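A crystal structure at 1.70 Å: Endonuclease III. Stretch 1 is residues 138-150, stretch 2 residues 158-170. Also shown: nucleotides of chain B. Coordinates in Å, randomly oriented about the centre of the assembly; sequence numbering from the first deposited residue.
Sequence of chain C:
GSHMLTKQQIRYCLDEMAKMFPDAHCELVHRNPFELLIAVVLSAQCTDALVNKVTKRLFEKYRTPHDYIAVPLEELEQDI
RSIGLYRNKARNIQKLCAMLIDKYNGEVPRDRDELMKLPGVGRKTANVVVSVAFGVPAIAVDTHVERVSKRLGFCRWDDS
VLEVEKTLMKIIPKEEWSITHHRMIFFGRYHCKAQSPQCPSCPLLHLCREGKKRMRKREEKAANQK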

# COMPACT_ATOMS: atom_id res chain seq x y z
N ALA C 138 -6.15 8.22 5.52
CA ALA C 138 -5.01 7.52 6.07
C ALA C 138 -3.91 7.51 5.03
O ALA C 138 -4.19 7.64 3.83
CB ALA C 138 -5.39 6.08 6.44
N ILE C 139 -2.68 7.39 5.48
CA ILE C 139 -1.53 7.34 4.59
C ILE C 139 -0.81 6.02 4.83
O ILE C 139 -0.19 5.82 5.87
CB ILE C 139 -0.55 8.50 4.86
CG1 ILE C 139 -1.27 9.83 4.68
CG2 ILE C 139 0.65 8.39 3.92
CD1 ILE C 139 -0.41 11.04 4.98
N ALA C 140 -0.92 5.12 3.86
CA ALA C 140 -0.28 3.82 3.95
C ALA C 140 1.15 3.97 3.45
O ALA C 140 1.38 4.39 2.31
CB ALA C 140 -1.02 2.81 3.10
N VAL C 141 2.13 3.65 4.30
CA VAL C 141 3.52 3.77 3.90
C VAL C 141 4.11 2.41 3.53
O VAL C 141 4.34 1.55 4.39
CB VAL C 141 4.37 4.42 5.02
CG1 VAL C 141 5.83 4.54 4.58
CG2 VAL C 141 3.80 5.80 5.35
N ASP C 142 4.36 2.24 2.23
CA ASP C 142 4.92 1.03 1.64
C ASP C 142 6.33 1.34 1.15
O ASP C 142 6.90 2.38 1.46
CB ASP C 142 4.09 0.62 0.43
CG ASP C 142 4.35 1.53 -0.77
OD1 ASP C 142 4.37 2.76 -0.58
OD2 ASP C 142 4.54 1.01 -1.89
N THR C 143 6.89 0.43 0.35
CA THR C 143 8.23 0.64 -0.18
C THR C 143 8.37 1.92 -1.01
O THR C 143 9.35 2.66 -0.86
CB THR C 143 8.69 -0.58 -1.02
OG1 THR C 143 10.00 -0.33 -1.54
CG2 THR C 143 7.73 -0.83 -2.18
N HIS C 144 7.39 2.20 -1.86
CA HIS C 144 7.46 3.40 -2.71
C HIS C 144 7.35 4.70 -1.93
O HIS C 144 8.16 5.61 -2.11
CB HIS C 144 6.35 3.36 -3.78
CG HIS C 144 6.48 2.22 -4.75
ND1 HIS C 144 7.55 2.09 -5.61
CD2 HIS C 144 5.68 1.15 -4.98
CE1 HIS C 144 7.40 0.99 -6.33
NE2 HIS C 144 6.27 0.40 -5.97
N VAL C 145 6.36 4.79 -1.05
CA VAL C 145 6.18 6.00 -0.26
C VAL C 145 7.42 6.26 0.59
O VAL C 145 7.90 7.39 0.64
CB VAL C 145 4.95 5.90 0.65
CG1 VAL C 145 4.87 7.12 1.57
CG2 VAL C 145 3.69 5.80 -0.20
N GLU C 146 7.94 5.22 1.22
CA GLU C 146 9.13 5.39 2.05
C GLU C 146 10.34 5.84 1.23
O GLU C 146 11.03 6.81 1.59
CB GLU C 146 9.48 4.08 2.77
CG GLU C 146 10.70 4.21 3.68
CD GLU C 146 11.11 2.90 4.34
OE1 GLU C 146 11.95 2.95 5.26
OE2 GLU C 146 10.60 1.83 3.94
N ARG C 147 10.60 5.15 0.13
CA ARG C 147 11.73 5.49 -0.73
C ARG C 147 11.65 6.93 -1.26
O ARG C 147 12.62 7.67 -1.21
CB ARG C 147 11.82 4.52 -1.92
CG ARG C 147 13.06 4.75 -2.78
CD ARG C 147 13.13 3.75 -3.93
NE ARG C 147 12.05 3.95 -4.90
CZ ARG C 147 11.01 3.13 -5.04
NH1 ARG C 147 10.89 2.05 -4.28
NH2 ARG C 147 10.08 3.41 -5.94
N VAL C 148 10.48 7.31 -1.76
CA VAL C 148 10.29 8.65 -2.29
C VAL C 148 10.50 9.69 -1.20
O VAL C 148 11.16 10.70 -1.42
CB VAL C 148 8.89 8.82 -2.92
CG1 VAL C 148 8.60 10.28 -3.22
CG2 VAL C 148 8.80 7.99 -4.20
N SER C 149 9.95 9.43 -0.02
CA SER C 149 10.08 10.36 1.10
C SER C 149 11.53 10.59 1.50
O SER C 149 11.96 11.73 1.72
CB SER C 149 9.29 9.84 2.31
OG SER C 149 7.89 9.91 2.08
N LYS C 150 12.28 9.50 1.59
CA LYS C 150 13.68 9.59 1.99
C LYS C 150 14.60 10.17 0.92
O LYS C 150 15.53 10.90 1.24
CB LYS C 150 14.16 8.21 2.46
CG LYS C 150 13.48 7.82 3.77
CD LYS C 150 13.86 6.45 4.27
CE LYS C 150 13.30 6.23 5.67
NZ LYS C 150 13.69 4.90 6.21
N ASP C 158 17.00 7.33 8.23
CA ASP C 158 16.87 6.34 9.29
C ASP C 158 15.48 6.28 9.93
O ASP C 158 15.24 5.46 10.81
CB ASP C 158 17.92 6.59 10.37
CG ASP C 158 17.77 7.95 11.03
N ASP C 159 14.57 7.15 9.49
CA ASP C 159 13.23 7.17 10.07
C ASP C 159 12.45 5.88 9.81
O ASP C 159 12.62 5.22 8.79
CB ASP C 159 12.42 8.35 9.53
CG ASP C 159 12.85 9.68 10.13
OD1 ASP C 159 13.39 9.69 11.26
OD2 ASP C 159 12.63 10.72 9.48
N SER C 160 11.60 5.52 10.77
CA SER C 160 10.77 4.32 10.66
C SER C 160 9.61 4.65 9.72
O SER C 160 9.40 5.81 9.38
CB SER C 160 10.20 3.96 12.02
OG SER C 160 9.30 4.97 12.45
N VAL C 161 8.86 3.64 9.30
CA VAL C 161 7.74 3.91 8.41
C VAL C 161 6.66 4.68 9.16
O VAL C 161 5.92 5.46 8.55
CB VAL C 161 7.13 2.62 7.82
CG1 VAL C 161 8.09 2.01 6.82
CG2 VAL C 161 6.81 1.63 8.93
N LEU C 162 6.58 4.48 10.47
CA LEU C 162 5.58 5.20 11.26
C LEU C 162 5.96 6.67 11.28
O LEU C 162 5.10 7.55 11.21
CB LEU C 162 5.55 4.68 12.70
CG LEU C 162 4.21 4.68 13.45
CD1 LEU C 162 4.49 4.86 14.93
CD2 LEU C 162 3.27 5.78 12.95
N GLU C 163 7.26 6.93 11.37
CA GLU C 163 7.78 8.30 11.37
C GLU C 163 7.44 8.98 10.05
O GLU C 163 7.05 10.14 10.02
CB GLU C 163 9.29 8.29 11.58
N VAL C 164 7.59 8.24 8.95
CA VAL C 164 7.28 8.78 7.64
C VAL C 164 5.80 9.15 7.61
O VAL C 164 5.43 10.24 7.17
CB VAL C 164 7.54 7.74 6.51
CG1 VAL C 164 7.13 8.32 5.15
CG2 VAL C 164 9.00 7.35 6.50
N GLU C 165 4.96 8.24 8.09
CA GLU C 165 3.51 8.47 8.11
C GLU C 165 3.12 9.71 8.92
O GLU C 165 2.32 10.54 8.46
CB GLU C 165 2.82 7.23 8.69
CG GLU C 165 1.31 7.20 8.48
CD GLU C 165 0.68 5.94 9.06
OE1 GLU C 165 1.32 4.87 8.98
OE2 GLU C 165 -0.46 6.02 9.57
N LYS C 166 3.68 9.85 10.11
CA LYS C 166 3.36 10.99 10.95
C LYS C 166 3.80 12.30 10.32
O LYS C 166 3.10 13.31 10.42
CB LYS C 166 3.96 10.80 12.35
CG LYS C 166 3.35 9.63 13.11
CD LYS C 166 3.67 9.63 14.59
CE LYS C 166 5.13 9.39 14.88
NZ LYS C 166 5.39 9.49 16.35
N THR C 167 4.95 12.29 9.65
CA THR C 167 5.47 13.49 8.99
C THR C 167 4.49 13.96 7.93
O THR C 167 4.17 15.15 7.84
CB THR C 167 6.84 13.23 8.33
OG1 THR C 167 7.80 12.90 9.33
CG2 THR C 167 7.31 14.46 7.56
N LEU C 168 4.01 13.03 7.11
CA LEU C 168 3.07 13.37 6.05
C LEU C 168 1.72 13.84 6.60
O LEU C 168 1.11 14.77 6.06
CB LEU C 168 2.87 12.16 5.13
CG LEU C 168 4.13 11.78 4.34
CD1 LEU C 168 3.96 10.42 3.70
CD2 LEU C 168 4.40 12.86 3.29
N MET C 169 1.25 13.20 7.66
CA MET C 169 -0.03 13.58 8.25
C MET C 169 -0.04 15.02 8.76
O MET C 169 -1.07 15.69 8.73
CB MET C 169 -0.41 12.63 9.39
CG MET C 169 -0.83 11.24 8.92
SD MET C 169 -1.72 10.30 10.19
CE MET C 169 -0.36 9.73 11.22
N LYS C 170 1.12 15.49 9.22
CA LYS C 170 1.23 16.85 9.74
C LYS C 170 1.41 17.90 8.64
O LYS C 170 1.11 19.08 8.85
CB LYS C 170 2.41 16.95 10.71
CG LYS C 170 2.29 16.07 11.93
CD LYS C 170 3.58 16.09 12.75
CE LYS C 170 3.52 15.10 13.90
NZ LYS C 170 4.84 14.99 14.60
P DA B 6 10.61 -1.74 -5.02
OP1 DA B 6 10.29 -0.39 -5.55
OP2 DA B 6 11.02 -1.89 -3.60
O5' DA B 6 9.37 -2.69 -5.31
C5' DA B 6 8.83 -2.77 -6.63
C4' DA B 6 7.75 -3.82 -6.71
O4' DA B 6 8.31 -5.14 -6.55
C3' DA B 6 6.64 -3.70 -5.67
O3' DA B 6 5.39 -4.01 -6.29
C2' DA B 6 6.98 -4.80 -4.67
C1' DA B 6 7.57 -5.86 -5.58
N9 DA B 6 8.48 -6.81 -4.95
C8 DA B 6 9.43 -6.55 -3.99
N7 DA B 6 10.13 -7.60 -3.64
C5 DA B 6 9.60 -8.63 -4.41
C6 DA B 6 9.90 -10.00 -4.51
N6 DA B 6 10.87 -10.59 -3.81
N1 DA B 6 9.18 -10.74 -5.37
C2 DA B 6 8.21 -10.14 -6.08
N3 DA B 6 7.83 -8.87 -6.07
C4 DA B 6 8.57 -8.15 -5.21
P DG B 8 5.35 -3.41 -0.09
OP1 DG B 8 6.34 -2.41 0.40
OP2 DG B 8 5.78 -4.43 -1.09
O5' DG B 8 4.74 -4.19 1.16
C5' DG B 8 4.54 -3.54 2.41
C4' DG B 8 3.98 -4.53 3.40
O4' DG B 8 4.88 -5.67 3.50
C3' DG B 8 3.74 -4.05 4.83
O3' DG B 8 2.53 -4.67 5.24
C2' DG B 8 4.96 -4.58 5.58
C1' DG B 8 5.29 -5.87 4.84
N9 DG B 8 6.71 -6.21 4.80
C8 DG B 8 7.78 -5.35 4.71
N7 DG B 8 8.93 -5.96 4.63
C5 DG B 8 8.60 -7.31 4.68
C6 DG B 8 9.44 -8.47 4.62
O6 DG B 8 10.66 -8.53 4.48
N1 DG B 8 8.69 -9.64 4.73
C2 DG B 8 7.33 -9.70 4.87
N2 DG B 8 6.79 -10.92 4.96
N3 DG B 8 6.54 -8.63 4.91
C4 DG B 8 7.24 -7.48 4.81
O HOH W 1 -2.45 7.57 8.29
O HOH W 2 1.22 2.79 6.90

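The backbone arrangement sets the terms of the contact. Stretch 1 runs as an extended loop through Asp142 and then enters a helix at Thr143; stretch 2 becomes helical at Val161. The two helix axes come no closer than 10.3 Å, and their N-to-C directions differ by 71°, so the helices cross steeply. The loop lies nearer: the CA atoms of Ile139 and Glu165 are 6.3 Å apart, and those of Val141 and Val161 6.2 Å, whereas in the helical part of stretch 1 the CA atoms of Lys150 and Asp159 are 8.4 Å apart. In the loop, CA-to-CB points toward stretch 2 at Ile139 and Val141 but away at Ala140 and Asp142, the alternation expected of an extended chain. Together the stretches bury 589 Å², counting both sides.

Apolar packing joins six residue pairs across the stretches. Ile139, in the m,t rotamer, extends its CD1 to 3.5 Å from Leu168 CB and 4.0 Å from Met169 CG. Val141 fits one helical turn earlier, with CG1 4.0 Å from both Val161 CB and Val164 CG1, while its CG2 lies 3.8 Å from Glu165 CB, the aliphatic base of an otherwise polar side chain. From helix 143-150, Val145 CG1 approaches Leu168 CD1 at 4.0 Å and Val164 CG1, more loosely, at 4.4 Å. Val161, Val164 and Leu168 recur at spacings of three and four residues, which places them along one side of their helix.

The direct hydrogen bond across the stretches runs from Lys150 NZ to Asp159 O at 2.8 Å. The CA-to-CB bond of Lys150 points sideways, but the extended side chain brings its ammonium nearer to stretch 2. The same NZ forms a salt bridge with Glu146 OE1 at 2.8 Å, so one charged group ties a carboxylate of its own helix to a backbone carbonyl of stretch 2. Ser149 contributes differently: its OG donates to Val145 O at 2.9 Å, satisfying the hydroxyl within the helix, and the 3.5 Å approach of Ser149 OG to Val164 CG1 is a packing contact.

A separate, water-mediated link forms at Glu165. Water 1 accepts from Ile139 N and donates to Glu165 OE2, each at 2.8 Å; water 2 accepts from Val141 N and donates to Glu165 OE1, each at 2.9 Å. The buried carboxylate thus reaches two loop amides through two waters, one per oxygen.

Capping bonds fix both helix starts. Asp142 OD1 accepts from Val145 N at 2.9 Å and Asp142 OD2 from His144 N at 3.1 Å, while Ser160 OG accepts from Glu163 N at 3.0 Å. These bonds occupy amides that lack a carbonyl acceptor one turn earlier in the helix.

The first helix start also meets DNA, as suits an endonuclease. Thr143 N donates to DG8 OP1 at 2.9 Å, and Thr143 OG1 to DA6 OP2 at 2.8 Å; Arg147 NH1 adds a weak bond to DA6 OP1 at 2.8 Å. Thr143 and Arg147 make no contact with stretch 2; their bonds here are to the phosphates.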